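Local structure of computational Design of Enzyme (Synthetic construct, 3TP4) at residues 21-26 with 359-364; 263-268 with 310-315; 150-155 with 208-213; 38-43 with 65-70; 97-102 with 159-164. The protein is a computationally designed enzyme with a glycosyl hydrolase family 26-like TIM barrel, probably intended to carry an activated serine within a catalytic triad. All coordinates share one frame; numbering follows the deposited sequence.

Contact 1 (21-26 with 359-364); sequences LSYLDG and TGAFDR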
# COMPACT_ATOMS: atom_id res chain seq x y z
N LEU A 21 0.71 -4.90 13.54
CA LEU A 21 1.07 -5.92 12.56
C LEU A 21 0.82 -7.32 13.11
O LEU A 21 0.34 -8.21 12.40
CB LEU A 21 2.51 -5.76 12.10
CG LEU A 21 2.91 -6.61 10.89
CD1 LEU A 21 2.01 -6.34 9.71
CD2 LEU A 21 4.40 -6.37 10.53
N SER A 22 1.12 -7.52 14.39
CA SER A 22 0.83 -8.78 15.07
C SER A 22 -0.67 -9.06 15.12
O SER A 22 -1.11 -10.19 14.90
CB SER A 22 1.39 -8.78 16.49
OG SER A 22 0.97 -9.93 17.20
N TYR A 23 -1.44 -8.04 15.45
CA TYR A 23 -2.89 -8.18 15.54
C TYR A 23 -3.48 -8.58 14.19
O TYR A 23 -4.30 -9.50 14.11
CB TYR A 23 -3.53 -6.89 16.07
CG TYR A 23 -5.02 -6.83 15.89
CD1 TYR A 23 -5.89 -7.38 16.83
CD2 TYR A 23 -5.57 -6.24 14.76
CE1 TYR A 23 -7.25 -7.32 16.66
CE2 TYR A 23 -6.93 -6.17 14.58
CZ TYR A 23 -7.77 -6.71 15.53
OH TYR A 23 -9.12 -6.64 15.34
N LEU A 24 -3.08 -7.89 13.13
CA LEU A 24 -3.61 -8.18 11.79
C LEU A 24 -3.29 -9.62 11.36
O LEU A 24 -4.11 -10.27 10.73
CB LEU A 24 -3.08 -7.16 10.77
CG LEU A 24 -3.60 -5.73 10.99
CD1 LEU A 24 -2.85 -4.70 10.11
CD2 LEU A 24 -5.12 -5.67 10.76
N ASP A 25 -2.10 -10.12 11.71
CA ASP A 25 -1.79 -11.51 11.38
C ASP A 25 -2.68 -12.45 12.20
O ASP A 25 -3.21 -13.43 11.69
CB ASP A 25 -0.31 -11.83 11.62
CG ASP A 25 0.11 -13.16 11.00
OD1 ASP A 25 -0.38 -13.51 9.90
OD2 ASP A 25 0.94 -13.86 11.62
N GLY A 26 -2.84 -12.13 13.48
CA GLY A 26 -3.59 -12.99 14.39
C GLY A 26 -5.06 -13.11 14.08
O GLY A 26 -5.68 -14.14 14.38
N THR A 359 -10.20 -5.24 19.36
CA THR A 359 -9.64 -5.22 20.70
C THR A 359 -8.23 -5.82 20.71
O THR A 359 -7.94 -6.76 19.96
CB THR A 359 -10.57 -5.96 21.70
OG1 THR A 359 -9.99 -5.96 23.01
CG2 THR A 359 -10.79 -7.40 21.26
N GLY A 360 -7.36 -5.26 21.54
CA GLY A 360 -5.98 -5.72 21.64
C GLY A 360 -5.13 -5.45 20.40
O GLY A 360 -4.12 -6.13 20.17
N ALA A 361 -5.50 -4.46 19.60
CA ALA A 361 -4.77 -4.17 18.37
C ALA A 361 -3.45 -3.47 18.63
O ALA A 361 -2.47 -3.71 17.91
CB ALA A 361 -5.63 -3.35 17.41
N PHE A 362 -3.40 -2.63 19.66
CA PHE A 362 -2.26 -1.72 19.82
C PHE A 362 -1.44 -1.91 21.09
O PHE A 362 -0.38 -1.29 21.23
CB PHE A 362 -2.71 -0.26 19.72
CG PHE A 362 -3.42 0.06 18.45
CD1 PHE A 362 -2.73 0.10 17.24
CD2 PHE A 362 -4.79 0.32 18.44
CE1 PHE A 362 -3.38 0.40 16.05
CE2 PHE A 362 -5.45 0.62 17.26
CZ PHE A 362 -4.74 0.65 16.06
N ASP A 363 -1.89 -2.77 22.00
CA ASP A 363 -1.29 -2.83 23.32
C ASP A 363 -0.52 -4.12 23.53
O ASP A 363 -0.18 -4.46 24.66
CB ASP A 363 -2.36 -2.65 24.41
CG ASP A 363 -3.45 -3.70 24.36
OD1 ASP A 363 -3.44 -4.55 23.45
OD2 ASP A 363 -4.33 -3.68 25.24
N ARG A 364 -0.22 -4.81 22.44
CA ARG A 364 0.56 -6.04 22.52
C ARG A 364 2.04 -5.75 22.75
O ARG A 364 2.53 -4.66 22.42
CB ARG A 364 0.34 -6.90 21.27
CG ARG A 364 -1.02 -7.59 21.25
CD ARG A 364 -1.67 -7.57 19.88
NE ARG A 364 -1.41 -8.78 19.11
CZ ARG A 364 -2.33 -9.69 18.80
NH1 ARG A 364 -3.59 -9.56 19.20
NH2 ARG A 364 -1.98 -10.76 18.10
O HOH W 1 -10.53 -7.82 17.54
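T359 enters the contact through its main chain: its N donates to a water that also hydrogen-bonds to Y23 OH, while its O lies 3.4 Å from Y23 CE1. G360 takes a left-handed backbone conformation (phi 68°), which glycine adopts with little strain, and so turns the chain back along the tyrosine. A361 then sets its methyl over the centre of the Y23 ring, with CB 3.9 Å from the ring centroid and only 13° off the normal, a CH-pi contact for which alanine is small enough. The tyrosine reaches it because its CG is anti to the backbone N. The same methyl also meets a face of the F362 ring, so it lies between two aromatics. In the barrel, helix 15-27 is here covered by the loop that leads from strand 352-353 to strand 366-368, and S19 of that helix hydrogen-bonds to A361 O and R364 N. R364, bent at chi2 and chi3, lays its guanidinium over the helix backbone, with Y23 CA 3.6 Å above its plane. Side-on, R364 NE (3.3 Å) and R364 NH2 (3.2 Å) both donate in plane to S22 OG, a hydroxyl that also hydrogen-bonds to E4.

Contact 2 (263-268 with 310-315); sequences DLRMIA and DPVASR
An Asx turn at D310 organises the loop between helix 299-308 and strand 318-321 where it packs on helix 254-274, one of the helices surrounding the TIM barrel. D310 OD1 accepts from V312 N at 2.9 Å through its anti lone pair, and from A313 N, also at 2.9 Å, in a nearly straight bond (174°) coming from above the carboxylate plane. From the helix, R265 NH1 donates to the syn lone pair of D310 OD1 at 2.9 Å, forming a salt bridge, with a weak second bond from the same nitrogen to D310 OD2. The guanidinium and carboxylate planes stand 76° apart, so this is a one-nitrogen grip rather than a flat, paired one. A bend at chi3 (60°) swings the arginine tip over V312, whose CB lies 3.7 Å above the guanidinium plane. Near the closest backbone approach, R265 to A313, beta carbons make the contacts: L264 CB meets A313 CB at 3.7 Å, and A268 CB lies 3.3 Å from V312 O at the start of a type I turn ending at R315. The single methyls of A268 and A313 suit so close an approach. An alanine at D310 would remove all three bonds of OD1 and would probably loosen both the turn and its tie to R265. With two backbone N-H groups and a guanidinium converging on one oxygen, the carboxylate is likely to stay ionised, and the charge that holds the helix would be the same one that shapes the loop.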
# COMPACT_ATOMS: atom_id res chain seq x y z
N ASP A 263 -7.70 -16.40 -5.85
CA ASP A 263 -6.78 -15.31 -5.53
C ASP A 263 -6.63 -15.08 -4.03
O ASP A 263 -5.53 -14.82 -3.54
CB ASP A 263 -7.23 -14.00 -6.19
CG ASP A 263 -6.91 -13.94 -7.68
OD1 ASP A 263 -6.20 -14.84 -8.17
OD2 ASP A 263 -7.36 -12.99 -8.35
N LEU A 264 -7.74 -15.15 -3.29
CA LEU A 264 -7.65 -14.95 -1.85
C LEU A 264 -6.85 -16.07 -1.19
O LEU A 264 -6.09 -15.83 -0.25
CB LEU A 264 -9.05 -14.78 -1.22
CG LEU A 264 -9.75 -13.44 -1.50
CD1 LEU A 264 -11.19 -13.42 -1.00
CD2 LEU A 264 -8.98 -12.26 -0.90
N ARG A 265 -7.00 -17.29 -1.69
CA ARG A 265 -6.19 -18.40 -1.19
C ARG A 265 -4.73 -18.11 -1.47
O ARG A 265 -3.87 -18.28 -0.61
CB ARG A 265 -6.55 -19.72 -1.87
CG ARG A 265 -7.85 -20.35 -1.40
CD ARG A 265 -8.09 -21.68 -2.13
NE ARG A 265 -7.02 -22.63 -1.88
CZ ARG A 265 -7.06 -23.58 -0.94
NH1 ARG A 265 -8.13 -23.68 -0.16
NH2 ARG A 265 -6.05 -24.42 -0.78
N MSE A 266 -4.46 -17.70 -2.70
CA MSE A 266 -3.10 -17.44 -3.12
C MSE A 266 -2.40 -16.41 -2.25
O MSE A 266 -1.28 -16.64 -1.78
CB MSE A 266 -3.08 -16.97 -4.57
CG MSE A 266 -1.71 -16.57 -5.04
SE MSE A 266 -1.85 -15.74 -6.79
CE MSE A 266 -2.81 -14.08 -6.33
N ILE A 267 -3.03 -15.26 -2.03
CA ILE A 267 -2.35 -14.24 -1.24
C ILE A 267 -2.12 -14.68 0.21
O ILE A 267 -1.11 -14.34 0.80
CB ILE A 267 -3.02 -12.84 -1.32
CG1 ILE A 267 -4.36 -12.81 -0.58
CG2 ILE A 267 -3.18 -12.39 -2.78
CD1 ILE A 267 -4.91 -11.38 -0.46
N ALA A 268 -3.08 -15.42 0.78
CA ALA A 268 -2.93 -15.95 2.14
C ALA A 268 -1.76 -16.92 2.19
O ALA A 268 -1.01 -16.94 3.17
CB ALA A 268 -4.22 -16.65 2.57
N ASP A 310 -13.95 -21.22 2.67
CA ASP A 310 -12.60 -21.70 2.34
C ASP A 310 -11.62 -21.39 3.46
O ASP A 310 -11.36 -20.22 3.76
CB ASP A 310 -12.12 -21.04 1.04
CG ASP A 310 -10.90 -21.72 0.47
OD1 ASP A 310 -9.80 -21.59 1.05
OD2 ASP A 310 -11.04 -22.39 -0.58
N PRO A 311 -11.03 -22.44 4.07
CA PRO A 311 -10.20 -22.20 5.25
C PRO A 311 -8.92 -21.43 4.94
O PRO A 311 -8.27 -20.91 5.85
CB PRO A 311 -9.88 -23.61 5.76
CG PRO A 311 -10.12 -24.52 4.59
CD PRO A 311 -11.22 -23.87 3.79
N VAL A 312 -8.54 -21.35 3.67
CA VAL A 312 -7.33 -20.63 3.32
C VAL A 312 -7.65 -19.22 2.84
O VAL A 312 -7.02 -18.25 3.26
CB VAL A 312 -6.51 -21.37 2.24
CG1 VAL A 312 -5.29 -20.54 1.82
CG2 VAL A 312 -6.08 -22.75 2.77
N ALA A 313 -8.63 -19.10 1.94
CA ALA A 313 -9.09 -17.79 1.48
C ALA A 313 -9.60 -16.92 2.64
O ALA A 313 -9.55 -15.69 2.58
CB ALA A 313 -10.17 -17.95 0.42
N SER A 314 -10.12 -17.54 3.68
CA SER A 314 -10.60 -16.77 4.84
C SER A 314 -9.43 -16.20 5.66
O SER A 314 -9.65 -15.35 6.54
CB SER A 314 -11.50 -17.65 5.72
OG SER A 314 -10.74 -18.70 6.28
N ARG A 315 -8.21 -16.65 5.38
CA ARG A 315 -7.02 -16.13 6.08
C ARG A 315 -6.58 -14.75 5.57
O ARG A 315 -5.43 -14.53 5.15
CB ARG A 315 -5.87 -17.14 6.10
CG ARG A 315 -6.19 -18.36 7.00
CD ARG A 315 -5.05 -19.39 7.03
NE ARG A 315 -3.79 -18.76 7.41
CZ ARG A 315 -3.54 -18.22 8.60
NH1 ARG A 315 -4.46 -18.26 9.56
NH2 ARG A 315 -2.37 -17.65 8.83

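Contact 3 (150-155 with 208-213); sequences DIAELA and KGVSNF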
# COMPACT_ATOMS: atom_id res chain seq x y z
N ASP A 150 5.47 15.58 2.72
CA ASP A 150 4.13 15.84 3.21
C ASP A 150 3.57 14.61 3.91
O ASP A 150 2.91 14.70 4.95
CB ASP A 150 3.22 16.26 2.06
CG ASP A 150 3.46 17.69 1.61
OD1 ASP A 150 4.05 18.46 2.39
OD2 ASP A 150 3.05 18.04 0.48
N ILE A 151 3.82 13.44 3.33
CA ILE A 151 3.34 12.20 3.93
C ILE A 151 4.02 11.99 5.28
O ILE A 151 3.39 11.57 6.25
CB ILE A 151 3.54 11.00 2.97
CG1 ILE A 151 2.57 11.12 1.79
CG2 ILE A 151 3.35 9.66 3.71
CD1 ILE A 151 2.82 10.13 0.67
N ALA A 152 5.32 12.28 5.34
CA ALA A 152 6.05 12.15 6.59
C ALA A 152 5.46 13.12 7.64
O ALA A 152 5.37 12.79 8.83
CB ALA A 152 7.54 12.42 6.38
N GLU A 153 5.05 14.30 7.18
CA GLU A 153 4.41 15.28 8.06
C GLU A 153 3.11 14.73 8.63
O GLU A 153 2.82 14.87 9.81
CB GLU A 153 4.11 16.56 7.27
CG GLU A 153 5.31 17.47 7.06
CD GLU A 153 5.66 18.26 8.30
OE1 GLU A 153 4.95 18.10 9.32
OE2 GLU A 153 6.63 19.05 8.26
N LEU A 154 2.33 14.09 7.77
CA LEU A 154 1.06 13.50 8.19
C LEU A 154 1.32 12.42 9.22
O LEU A 154 0.66 12.36 10.27
CB LEU A 154 0.32 12.91 7.00
CG LEU A 154 -0.91 12.06 7.38
CD1 LEU A 154 -2.02 12.95 7.94
CD2 LEU A 154 -1.41 11.26 6.19
N ALA A 155 2.28 11.55 8.92
CA ALA A 155 2.65 10.49 9.83
C ALA A 155 2.94 11.06 11.22
O ALA A 155 2.41 10.57 12.22
CB ALA A 155 3.86 9.73 9.29
N LYS A 208 13.47 10.09 6.61
CA LYS A 208 12.60 10.95 7.42
C LYS A 208 12.35 10.44 8.84
O LYS A 208 11.90 11.19 9.71
CB LYS A 208 11.26 11.19 6.71
CG LYS A 208 11.40 11.75 5.30
CD LYS A 208 12.09 13.12 5.30
CE LYS A 208 11.21 14.17 5.98
NZ LYS A 208 11.68 15.55 5.68
N GLY A 209 12.62 9.16 9.09
CA GLY A 209 12.44 8.60 10.42
C GLY A 209 11.01 8.24 10.78
O GLY A 209 10.67 8.14 11.96
N VAL A 210 10.16 8.04 9.77
CA VAL A 210 8.79 7.61 10.02
C VAL A 210 8.81 6.28 10.76
O VAL A 210 9.48 5.34 10.34
CB VAL A 210 7.98 7.48 8.72
CG1 VAL A 210 6.63 6.80 8.98
CG2 VAL A 210 7.79 8.84 8.08
N SER A 211 8.07 6.19 11.86
CA SER A 211 8.12 5.00 12.69
C SER A 211 6.74 4.40 12.96
O SER A 211 6.63 3.42 13.70
CB SER A 211 8.83 5.30 14.02
OG SER A 211 8.08 6.23 14.78
N ASN A 212 5.69 4.98 12.38
CA ASN A 212 4.33 4.48 12.63
C ASN A 212 3.62 3.99 11.36
O ASN A 212 2.40 3.99 11.29
CB ASN A 212 3.47 5.52 13.38
CG ASN A 212 3.35 6.85 12.63
OD1 ASN A 212 4.32 7.32 12.04
ND2 ASN A 212 2.16 7.44 12.65
N PHE A 213 4.41 3.55 10.37
CA PHE A 213 3.87 2.95 9.16
C PHE A 213 4.06 1.42 9.09
O PHE A 213 5.13 0.89 9.43
CB PHE A 213 4.49 3.55 7.90
CG PHE A 213 3.89 4.86 7.46
CD1 PHE A 213 2.90 5.47 8.19
CD2 PHE A 213 4.32 5.46 6.29
CE1 PHE A 213 2.36 6.66 7.78
CE2 PHE A 213 3.78 6.66 5.87
CZ PHE A 213 2.80 7.26 6.62
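Apolar contacts make up most of this interface. I151 CG2, anti to its backbone N, meets the F213 ring in plane at its edge, 3.7 Å from CE2, while A155 CB approaches the same ring 3.7 Å from CE1. V210 presents one methyl to each alanine: CG2 lies 4.0 Å from A152 CB, and CG1 lies 4.0 Å from A155 CB while also resting over a face of F213. Alanine suits both helix positions, its single methyl letting the loop come close. The aliphatic part of K208 extends this surface, CB lying 3.9 Å from A152 CB. These groups join helix 141-157 to the loop in which helix 190-207 gives way to strand 213-217, completing a beta-alpha-beta unit with the parallel strand 168-174. G209, with phi at 80°, makes that exit in a conformation that would press a side chain against the preceding carbonyl. Across the two segments the hydrogen bond comes from the amide of N212: ND2 donates to A155 O at 3.2 Å, from above the carbonyl plane, with an N-H...O angle of 145°. The same ND2 is also hydrogen-bonded to I166 O, so one nitrogen ties the helix to the approach of strand 168-174. K208 NZ forms a salt bridge with D149.

Contact 4 (38-43 with 65-70); sequences GTTSSG and AVFGWS
G38 N donates to G68 O at 2.8 Å in a nearly straight bond (170°), carrying the parallel pairing of strands 32-37 and 66-70 one residue past the end of the first strand. A water adds a second link, donating to G68 O at 2.6 Å and accepting from T39 N at 2.8 Å, so the carbonyl is held by two donors. The water also lies over one face of the W69 ring. The chain then turns tightly, with S41 N and S42 N both donating to G38 O; glycine fits at G38 because its phi is positive and a CB there would collide with S41 OG. Two aromatics of the strand receive the turn. T39 CG2 packs 3.4 Å from F67 CD2, while T40 CG2 meets the edge of that ring 3.8 Å from CE2. The far corner of the W69 indole meets hydroxyls: T40 OG1 lies in its plane 3.4 Å from CH2, and S41 OG is 3.6 Å from CZ3. Pointing away from the turn, W69 NE1 bonds to N108, and F94 stacks on the indole edge-to-face. An alanine at W69 would lose the surface against which G38, T40 and S41 pack and would probably let the turn shift. These are the C-terminal ends of neighbouring barrel strands with the loop that follows one of them, the side on which TIM-barrel active sites lie; the next residue, S70, hydrogen-bonds to H37, consistent with a designed Ser-His-Glu triad completed by E320.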
# COMPACT_ATOMS: atom_id res chain seq x y z
N GLY A 38 -12.98 6.92 3.31
CA GLY A 38 -13.51 8.24 3.64
C GLY A 38 -14.81 8.11 4.42
O GLY A 38 -15.79 8.80 4.13
N THR A 39 -14.81 7.23 5.41
CA THR A 39 -16.08 6.79 5.97
C THR A 39 -16.75 7.86 6.82
O THR A 39 -17.97 7.89 6.91
CB THR A 39 -15.94 5.46 6.76
OG1 THR A 39 -17.24 4.90 6.97
CG2 THR A 39 -15.25 5.69 8.10
N THR A 40 -15.95 8.73 7.43
CA THR A 40 -16.47 9.84 8.22
C THR A 40 -16.33 11.18 7.51
O THR A 40 -16.58 12.23 8.10
CB THR A 40 -15.81 9.95 9.62
OG1 THR A 40 -14.38 10.09 9.47
CG2 THR A 40 -16.12 8.74 10.49
N SER A 41 -15.95 11.15 6.23
CA SER A 41 -15.69 12.37 5.48
C SER A 41 -16.64 12.54 4.29
O SER A 41 -16.88 13.65 3.83
CB SER A 41 -14.23 12.43 5.02
OG SER A 41 -13.87 11.28 4.28
N SER A 42 -17.17 11.43 3.78
CA SER A 42 -18.17 11.45 2.72
C SER A 42 -19.33 10.54 3.10
O SER A 42 -19.11 9.37 3.40
CB SER A 42 -17.56 10.95 1.40
OG SER A 42 -16.37 11.64 1.09
N GLY A 43 -20.55 11.07 3.12
CA GLY A 43 -21.72 10.28 3.46
C GLY A 43 -22.99 10.76 2.78
O GLY A 43 -23.13 11.95 2.49
N ALA A 65 -14.30 -1.31 11.04
CA ALA A 65 -13.08 -1.60 11.79
C ALA A 65 -11.88 -0.94 11.11
O ALA A 65 -10.88 -0.63 11.76
CB ALA A 65 -12.85 -3.11 11.91
N VAL A 66 -11.98 -0.74 9.80
CA VAL A 66 -10.91 -0.09 9.05
C VAL A 66 -11.41 1.22 8.41
O VAL A 66 -12.43 1.22 7.73
CB VAL A 66 -10.29 -1.02 7.99
CG1 VAL A 66 -9.51 -0.22 6.95
CG2 VAL A 66 -9.38 -2.09 8.67
N PHE A 67 -10.71 2.32 8.67
CA PHE A 67 -11.03 3.62 8.08
C PHE A 67 -10.00 3.89 6.99
O PHE A 67 -8.81 4.05 7.28
CB PHE A 67 -10.90 4.73 9.14
CG PHE A 67 -12.02 4.74 10.17
CD1 PHE A 67 -12.26 3.64 10.98
CD2 PHE A 67 -12.78 5.89 10.37
CE1 PHE A 67 -13.27 3.67 11.95
CE2 PHE A 67 -13.79 5.92 11.34
CZ PHE A 67 -14.03 4.81 12.13
N GLY A 68 -10.44 3.93 5.73
CA GLY A 68 -9.52 4.19 4.63
C GLY A 68 -9.50 5.65 4.22
O GLY A 68 -10.50 6.35 4.36
N TRP A 69 -8.36 6.12 3.70
CA TRP A 69 -8.18 7.50 3.28
C TRP A 69 -7.20 7.58 2.11
O TRP A 69 -6.34 6.71 1.97
CB TRP A 69 -7.57 8.33 4.40
CG TRP A 69 -8.14 8.14 5.73
CD1 TRP A 69 -7.60 7.43 6.75
CD2 TRP A 69 -9.34 8.72 6.23
NE1 TRP A 69 -8.39 7.51 7.86
CE2 TRP A 69 -9.47 8.30 7.56
CE3 TRP A 69 -10.33 9.54 5.67
CZ2 TRP A 69 -10.56 8.68 8.36
CZ3 TRP A 69 -11.40 9.91 6.46
CH2 TRP A 69 -11.51 9.48 7.79
N SER A 70 -7.31 8.61 1.29
CA SER A 70 -6.36 8.82 0.19
C SER A 70 -5.43 9.99 0.50
O SER A 70 -5.86 10.95 1.14
CB SER A 70 -7.09 9.10 -1.12
OG SER A 70 -7.87 7.98 -1.52
O HOH W 2 -12.20 6.59 6.35

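Contact 5 (97-102 with 159-164); sequences YIRKAD and RRDDGT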
# COMPACT_ATOMS: atom_id res chain seq x y z
N TYR A 97 -8.92 13.63 11.54
CA TYR A 97 -9.83 12.55 11.20
C TYR A 97 -9.24 11.17 11.52
O TYR A 97 -9.97 10.25 11.88
CB TYR A 97 -10.22 12.63 9.73
CG TYR A 97 -11.34 13.60 9.44
CD1 TYR A 97 -11.43 14.82 10.11
CD2 TYR A 97 -12.31 13.31 8.48
CE1 TYR A 97 -12.46 15.72 9.84
CE2 TYR A 97 -13.33 14.19 8.21
CZ TYR A 97 -13.40 15.39 8.89
OH TYR A 97 -14.43 16.26 8.60
N ILE A 98 -7.92 11.04 11.40
CA ILE A 98 -7.23 9.80 11.76
C ILE A 98 -7.28 9.62 13.27
O ILE A 98 -7.49 8.50 13.76
CB ILE A 98 -5.74 9.81 11.29
CG1 ILE A 98 -5.65 9.49 9.79
CG2 ILE A 98 -4.91 8.80 12.09
CD1 ILE A 98 -4.26 9.72 9.19
N ARG A 99 -7.09 10.71 14.00
CA ARG A 99 -7.18 10.67 15.46
C ARG A 99 -8.59 10.26 15.92
O ARG A 99 -8.75 9.45 16.84
CB ARG A 99 -6.82 12.05 16.05
CG ARG A 99 -5.31 12.29 16.17
CD ARG A 99 -4.96 13.78 16.32
NE ARG A 99 -5.87 14.49 17.21
CZ ARG A 99 -5.88 14.37 18.53
NH1 ARG A 99 -5.00 13.57 19.13
NH2 ARG A 99 -6.76 15.06 19.26
N LYS A 100 -9.59 10.83 15.27
CA LYS A 100 -10.99 10.53 15.58
C LYS A 100 -11.30 9.06 15.33
O LYS A 100 -12.04 8.43 16.09
CB LYS A 100 -11.91 11.42 14.75
CG LYS A 100 -12.06 12.84 15.32
CD LYS A 100 -12.70 13.80 14.34
CE LYS A 100 -13.02 15.16 15.02
NZ LYS A 100 -13.17 16.27 14.03
N ALA A 101 -10.71 8.51 14.27
CA ALA A 101 -10.96 7.12 13.91
C ALA A 101 -10.30 6.23 14.95
O ALA A 101 -10.87 5.23 15.38
CB ALA A 101 -10.41 6.82 12.52
N ASP A 102 -9.08 6.60 15.34
CA ASP A 102 -8.38 5.86 16.37
C ASP A 102 -9.19 5.90 17.66
O ASP A 102 -9.30 4.91 18.37
CB ASP A 102 -6.99 6.46 16.62
CG ASP A 102 -6.26 5.78 17.77
OD1 ASP A 102 -5.80 4.63 17.59
OD2 ASP A 102 -6.13 6.39 18.85
N ARG A 159 -1.08 11.59 15.99
CA ARG A 159 -0.74 11.24 17.36
C ARG A 159 -1.97 11.37 18.24
O ARG A 159 -2.77 12.28 18.07
CB ARG A 159 0.33 12.18 17.90
CG ARG A 159 1.69 12.05 17.21
CD ARG A 159 2.71 13.01 17.84
NE ARG A 159 4.04 12.87 17.25
CZ ARG A 159 5.03 12.16 17.79
NH1 ARG A 159 4.86 11.53 18.94
NH2 ARG A 159 6.20 12.10 17.18
N ARG A 160 -2.11 10.45 19.19
CA ARG A 160 -3.15 10.57 20.19
C ARG A 160 -2.85 11.74 21.12
O ARG A 160 -1.75 12.30 21.10
CB ARG A 160 -3.27 9.27 20.98
CG ARG A 160 -3.55 8.07 20.08
CD ARG A 160 -4.21 6.95 20.84
NE ARG A 160 -3.25 6.01 21.40
CZ ARG A 160 -3.29 4.70 21.19
NH1 ARG A 160 -4.25 4.18 20.43
NH2 ARG A 160 -2.38 3.91 21.75
N ASP A 161 -3.84 12.11 21.94
CA ASP A 161 -3.70 13.26 22.83
C ASP A 161 -2.52 13.09 23.76
O ASP A 161 -1.83 14.06 24.10
CB ASP A 161 -4.98 13.46 23.65
CG ASP A 161 -6.18 13.82 22.79
OD1 ASP A 161 -5.98 14.35 21.68
OD2 ASP A 161 -7.32 13.58 23.24
N ASP A 162 -2.27 11.86 24.18
CA ASP A 162 -1.14 11.57 25.04
C ASP A 162 0.18 11.52 24.26
O ASP A 162 1.22 11.13 24.80
CB ASP A 162 -1.36 10.26 25.78
CG ASP A 162 -1.28 9.06 24.86
OD1 ASP A 162 -1.23 9.27 23.63
OD2 ASP A 162 -1.28 7.92 25.38
N GLY A 163 0.13 11.91 22.99
CA GLY A 163 1.34 12.01 22.18
C GLY A 163 1.73 10.75 21.41
O GLY A 163 2.62 10.79 20.55
N THR A 164 1.07 9.64 21.70
CA THR A 164 1.38 8.37 21.06
C THR A 164 1.09 8.40 19.55
O THR A 164 -0.00 8.79 19.13
CB THR A 164 0.60 7.21 21.70
OG1 THR A 164 0.87 7.16 23.11
CG2 THR A 164 0.98 5.88 21.07
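D161 OD1 is gripped by two nitrogens of R99, which reaches it end-on: NH2 donates at 2.6 Å to its syn lone pair, and NH1 at 2.8 Å from above the carboxylate plane. The oxygen lies in the guanidinium plane, although the carboxylate itself is turned 46° from it. NH1 has a second acceptor in R159 O, 2.8 Å away and met on a lone pair in the carbonyl plane, so one arginine nitrogen fastens both a side chain and the backbone two residues earlier. A bend at chi3 (41°) carries the guanidinium across from its helix. The contact lies at the barrel surface, where helix 87-104 meets the loop between helix 141-157 and strand 168-174, and this loop is folded into a type I turn from R160 to G163. G163 ends the turn with positive phi, at angles that would jam a CB against the preceding carbonyl. The residues flanking the turn brace it: R159 NH1 donates to G163 O at 2.9 Å, and T164 N to D162 OD1 in an Asx turn. One helical turn on from R99, D102 makes a looser salt bridge: R160 NH1 reaches D102 OD1 at 3.3 Å, and its bonds to both carboxylate oxygens are weak.

Contact 1 joins parts of the chain that enclose the other four in sequence, and the segments of contacts 3 and 5 alternate along it. Helix 87-104 connects three sites: I98 CD1 of contact 5 lies 4.1 Å from L154 CD1 of contact 3, and A101 CB is 3.3 Å from F67 CD2 of contact 4. From the same helix, D102 OD1 lies 4.0 Å from F362 CE2 of contact 1. Contact 2 stands apart, its centre about 31 Å from that of contact 3, across the chain's centre, yet R28 bridges D25 of contact 1 and R315 O of contact 2. Contact 4 alone includes S70 of the probable triad; the centres of contacts 4 and 5 are about 15 Å apart.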